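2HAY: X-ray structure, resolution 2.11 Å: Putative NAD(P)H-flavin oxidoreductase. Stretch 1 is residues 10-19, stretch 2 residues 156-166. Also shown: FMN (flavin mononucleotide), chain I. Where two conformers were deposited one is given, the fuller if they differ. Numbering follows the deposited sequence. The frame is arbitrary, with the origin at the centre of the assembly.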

# COMPACT_ATOMS: atom_id res chain seq x y z
N HIS B 10 4.68 1.05 -23.28
CA HIS B 10 5.05 -0.33 -23.51
C HIS B 10 5.84 -0.92 -22.33
O HIS B 10 5.57 -2.03 -21.89
CB HIS B 10 5.86 -0.42 -24.79
CG HIS B 10 6.47 -1.76 -25.02
ND1 HIS B 10 5.75 -2.84 -25.47
CD2 HIS B 10 7.75 -2.19 -24.87
CE1 HIS B 10 6.55 -3.87 -25.60
NE2 HIS B 10 7.77 -3.51 -25.23
N GLN B 11 6.80 -0.16 -21.83
CA GLN B 11 7.62 -0.61 -20.72
C GLN B 11 6.81 -0.84 -19.43
O GLN B 11 6.97 -1.87 -18.75
CB GLN B 11 8.72 0.41 -20.51
CG GLN B 11 9.65 0.15 -19.38
CD GLN B 11 10.62 1.30 -19.16
OE1 GLN B 11 10.50 2.38 -19.78
NE2 GLN B 11 11.57 1.10 -18.24
N ILE B 12 5.91 0.10 -19.13
CA ILE B 12 5.00 -0.04 -17.99
C ILE B 12 4.03 -1.19 -18.23
O ILE B 12 3.83 -2.02 -17.36
CB ILE B 12 4.22 1.25 -17.70
CG1 ILE B 12 5.17 2.38 -17.32
CG2 ILE B 12 3.20 1.01 -16.53
CD1 ILE B 12 4.54 3.76 -17.37
N GLN B 13 3.47 -1.25 -19.43
CA GLN B 13 2.54 -2.33 -19.72
C GLN B 13 3.23 -3.70 -19.65
O GLN B 13 2.62 -4.67 -19.19
CB GLN B 13 1.87 -2.07 -21.06
CG GLN B 13 0.52 -2.78 -21.25
CD GLN B 13 -0.65 -2.14 -20.48
OE1 GLN B 13 -1.17 -2.73 -19.52
NE2 GLN B 13 -1.07 -0.94 -20.93
N GLN B 14 4.50 -3.77 -20.05
CA GLN B 14 5.24 -5.05 -19.91
C GLN B 14 5.39 -5.47 -18.46
O GLN B 14 5.20 -6.65 -18.12
CB GLN B 14 6.61 -5.02 -20.58
CG GLN B 14 6.53 -4.82 -22.08
CD GLN B 14 6.36 -6.12 -22.84
OE1 GLN B 14 7.34 -6.79 -23.17
NE2 GLN B 14 5.12 -6.45 -23.17
N ALA B 15 5.71 -4.49 -17.61
CA ALA B 15 5.93 -4.75 -16.18
C ALA B 15 4.65 -5.16 -15.44
O ALA B 15 4.68 -6.06 -14.61
CB ALA B 15 6.57 -3.56 -15.51
N LEU B 16 3.53 -4.52 -15.77
CA LEU B 16 2.23 -4.86 -15.18
C LEU B 16 1.81 -6.29 -15.51
O LEU B 16 1.25 -6.97 -14.67
CB LEU B 16 1.14 -3.88 -15.64
CG LEU B 16 1.27 -2.43 -15.18
CD1 LEU B 16 0.16 -1.60 -15.78
CD2 LEU B 16 1.23 -2.41 -13.68
N HIS B 17 2.08 -6.74 -16.73
CA HIS B 17 1.71 -8.08 -17.10
C HIS B 17 2.77 -9.14 -16.74
O HIS B 17 2.42 -10.30 -16.54
CB HIS B 17 1.25 -8.12 -18.55
CG HIS B 17 -0.04 -7.38 -18.77
ND1 HIS B 17 -1.26 -8.00 -18.84
CD2 HIS B 17 -0.29 -6.05 -18.90
CE1 HIS B 17 -2.21 -7.10 -19.02
NE2 HIS B 17 -1.65 -5.90 -19.05
N PHE B 18 4.03 -8.72 -16.61
CA PHE B 18 5.10 -9.57 -16.07
C PHE B 18 4.89 -9.98 -14.60
O PHE B 18 5.01 -11.17 -14.26
CB PHE B 18 6.48 -8.91 -16.23
CG PHE B 18 7.62 -9.74 -15.67
CD1 PHE B 18 8.25 -9.36 -14.49
CD2 PHE B 18 8.07 -10.89 -16.33
CE1 PHE B 18 9.30 -10.10 -13.97
CE2 PHE B 18 9.13 -11.65 -15.81
CZ PHE B 18 9.74 -11.25 -14.63
N ARG B 19 4.61 -9.00 -13.74
CA ARG B 19 4.44 -9.27 -12.30
C ARG B 19 3.36 -10.29 -12.03
O ARG B 19 2.20 -10.13 -12.43
CB ARG B 19 4.12 -8.01 -11.51
CG ARG B 19 4.34 -8.21 -9.97
CD ARG B 19 3.40 -7.42 -9.09
NE ARG B 19 2.02 -7.60 -9.49
CZ ARG B 19 1.27 -8.67 -9.20
NH1 ARG B 19 1.78 -9.66 -8.47
NH2 ARG B 19 0.02 -8.75 -9.66
N MSE B 156 7.76 -3.76 -5.56
CA MSE B 156 7.31 -4.74 -6.55
C MSE B 156 7.30 -4.22 -7.97
O MSE B 156 7.60 -4.97 -8.88
CB MSE B 156 5.93 -5.28 -6.19
CG MSE B 156 5.95 -6.22 -4.96
SE MSE B 156 4.23 -7.11 -4.82
CE MSE B 156 3.18 -5.55 -4.37
N MSE B 157 6.93 -2.94 -8.16
CA MSE B 157 6.98 -2.31 -9.49
C MSE B 157 8.42 -2.12 -9.97
O MSE B 157 8.75 -2.42 -11.13
CB MSE B 157 6.23 -0.96 -9.51
CG MSE B 157 6.24 -0.29 -10.90
SE MSE B 157 5.44 -1.40 -12.29
CE MSE B 157 3.60 -1.08 -11.78
N THR B 158 9.27 -1.62 -9.07
CA THR B 158 10.70 -1.51 -9.32
C THR B 158 11.30 -2.88 -9.68
O THR B 158 11.93 -2.99 -10.70
CB THR B 158 11.41 -0.88 -8.11
OG1 THR B 158 10.81 0.40 -7.85
CG2 THR B 158 12.92 -0.67 -8.38
N ALA B 159 11.05 -3.91 -8.86
CA ALA B 159 11.44 -5.28 -9.22
C ALA B 159 10.93 -5.70 -10.60
O ALA B 159 11.68 -6.23 -11.39
CB ALA B 159 10.97 -6.29 -8.14
N ALA B 160 9.66 -5.43 -10.90
CA ALA B 160 9.07 -5.86 -12.16
C ALA B 160 9.77 -5.22 -13.37
O ALA B 160 10.08 -5.90 -14.33
CB ALA B 160 7.58 -5.56 -12.18
N LEU B 161 10.04 -3.91 -13.28
CA LEU B 161 10.77 -3.15 -14.30
C LEU B 161 12.20 -3.66 -14.51
O LEU B 161 12.78 -3.53 -15.59
CB LEU B 161 10.79 -1.66 -13.94
CG LEU B 161 9.46 -0.93 -14.10
CD1 LEU B 161 9.42 0.34 -13.23
CD2 LEU B 161 9.13 -0.58 -15.57
N LEU B 162 12.73 -4.29 -13.46
CA LEU B 162 14.04 -4.88 -13.48
C LEU B 162 14.02 -6.35 -13.94
O LEU B 162 15.07 -6.94 -14.16
CB LEU B 162 14.64 -4.75 -12.07
CG LEU B 162 15.13 -3.35 -11.67
CD1 LEU B 162 15.65 -3.41 -10.24
CD2 LEU B 162 16.22 -2.81 -12.65
N GLY B 163 12.83 -6.93 -14.10
CA GLY B 163 12.71 -8.35 -14.44
C GLY B 163 12.83 -9.28 -13.25
O GLY B 163 12.99 -10.47 -13.41
N ILE B 164 12.73 -8.71 -12.05
CA ILE B 164 12.85 -9.46 -10.81
C ILE B 164 11.43 -9.85 -10.37
O ILE B 164 10.54 -9.00 -10.31
CB ILE B 164 13.59 -8.62 -9.73
CG1 ILE B 164 15.05 -8.41 -10.15
CG2 ILE B 164 13.47 -9.26 -8.33
CD1 ILE B 164 15.79 -7.38 -9.31
N ASP B 165 11.25 -11.14 -10.14
CA ASP B 165 10.03 -11.67 -9.60
C ASP B 165 9.89 -11.47 -8.08
O ASP B 165 10.86 -11.38 -7.33
CB ASP B 165 9.88 -13.13 -9.96
CG ASP B 165 9.53 -13.32 -11.41
OD1 ASP B 165 8.48 -12.80 -11.83
OD2 ASP B 165 10.33 -13.92 -12.14
N THR B 166 8.64 -11.46 -7.65
CA THR B 166 8.33 -11.00 -6.35
C THR B 166 7.14 -11.81 -5.84
O THR B 166 6.49 -12.51 -6.64
CB THR B 166 8.02 -9.49 -6.55
OG1 THR B 166 8.92 -8.69 -5.78
CG2 THR B 166 6.61 -9.17 -6.33
N1 FMN I . 0.56 -15.56 -2.10
C2 FMN I . 0.95 -16.68 -1.36
O2 FMN I . 1.17 -17.78 -1.91
N3 FMN I . 1.12 -16.56 0.03
C4 FMN I . 0.88 -15.37 0.70
O4 FMN I . 0.86 -15.29 1.94
C4A FMN I . 0.47 -14.24 -0.03
N5 FMN I . 0.24 -13.05 0.66
C5A FMN I . -0.15 -11.91 -0.03
C6 FMN I . -0.35 -10.72 0.68
C7 FMN I . -0.74 -9.57 0.00
C7M FMN I . -0.72 -8.27 0.75
C8 FMN I . -0.92 -9.60 -1.40
C8M FMN I . -0.92 -8.32 -2.17
C9 FMN I . -0.72 -10.80 -2.11
C9A FMN I . -0.32 -11.96 -1.43
N10 FMN I . -0.07 -13.18 -2.11
C10 FMN I . 0.32 -14.33 -1.43
C1' FMN I . -0.21 -13.27 -3.58
C2' FMN I . -1.70 -13.31 -3.99
O2' FMN I . -2.22 -14.63 -3.92
C3' FMN I . -1.84 -12.77 -5.41
O3' FMN I . -1.32 -11.46 -5.49
C4' FMN I . -3.26 -12.76 -5.97
O4' FMN I . -3.75 -14.09 -5.89
C5' FMN I . -3.28 -12.22 -7.41
O5' FMN I . -2.47 -12.97 -8.33
P FMN I . -1.17 -12.37 -9.08
O1P FMN I . -0.32 -13.51 -9.56
O2P FMN I . -0.40 -11.47 -8.15
O3P FMN I . -1.50 -11.53 -10.25
O HOH W 1 11.36 -2.31 -17.75

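Two helices, residues 10-18 and 156-162, cross steeply, at 107° between their N-to-C directions, and their axes come within 8.6 Å of each other. No direct hydrogen bond joins the stretches; the contact is one of packing, and it buries 532 Å² counted over both sides.

Along stretch 2, the contact begins with Met156, a selenomethionine whose CA-to-CB bond points toward stretch 1. The long, apolar side chain of Met156 just reaches the arginine, its SE lying 4.4 Å from the methylene carbon Arg19 CD. Arg19 is buried, yet its charge is answered: at the far end of the side chain, Arg19 NH1 donates to FMN O2P at 2.9 Å, while Arg19 NH2 donates to FMN O2P at 3.1 Å and to FMN O3P at 3.2 Å. Arginine suits the place because three methylenes lead to a flat group able to donate several hydrogen bonds: the methylenes pack against protein and the guanidinium holds the phosphate.

Met157, also selenomethionine, leaves its backbone sideways, but its end comes nearer to the first helix. With chi1 t and chi2 and chi3 both p, the Met157 chain bends so that SE sits 4.0 Å from Ala15 CB and CE reaches 3.3 Å from Leu16 CD2, a tight apolar contact. The CA-to-CB bond of Leu16 points away, and the end of its branched side chain comes back to meet the methyl. Thr158 and Ala159 make no contact with stretch 1.

Ala160 marks the point where the backbones come nearest, Ala160 CA lying 5.2 Å from Ala15 CA. Each alanine points its CB toward the other stretch, and Ala15 CB and Ala160 CB are 4.0 Å apart, already in van der Waals contact; small side chains suit so close a crossing. Ala160 CB also lies 3.8 Å from Ala15 O and 4.3 Å from Arg19 CB.

Leu161 extends the apolar patch. Leu161 CD2 is 3.9 Å from Ala15 CB and also 3.9 Å from Gln11 CG, so the glutamine contributes its aliphatic portion to the packing. Its polar end takes part in a water link: the water receives a weak hydrogen bond from Gln11 NE2 at 3.5 Å and donates to Leu161 O at 2.9 Å.

Gly163 is the first residue to leave helical phi/psi, with positive phi and a Schellman motif behind it. Its phi of 82° would jam a CB against the preceding carbonyl oxygen, which by itself calls for glycine. The chain turns here beside Phe18, whose CZ lies 3.6 Å from Gly163 O. The CA-to-CB bond of Ile164 points away, but Ile164 O approaches the edge of the Phe18 ring, 4.0 Å from Phe18 CE1. Asp165 completes these polar surroundings, with Asp165 OD1 3.4 Å from Phe18 CZ; both its carboxylate oxygens are hydrogen-bonded elsewhere in the structure. The broad Phe18 ring, held with chi1 t, can thus span the turn and the start of the strand.

Finally, Thr166 points toward stretch 1 and places its methyl CG2 4.4 Å from Arg19 CG, adding another apolar contact to the arginine's aliphatic chain.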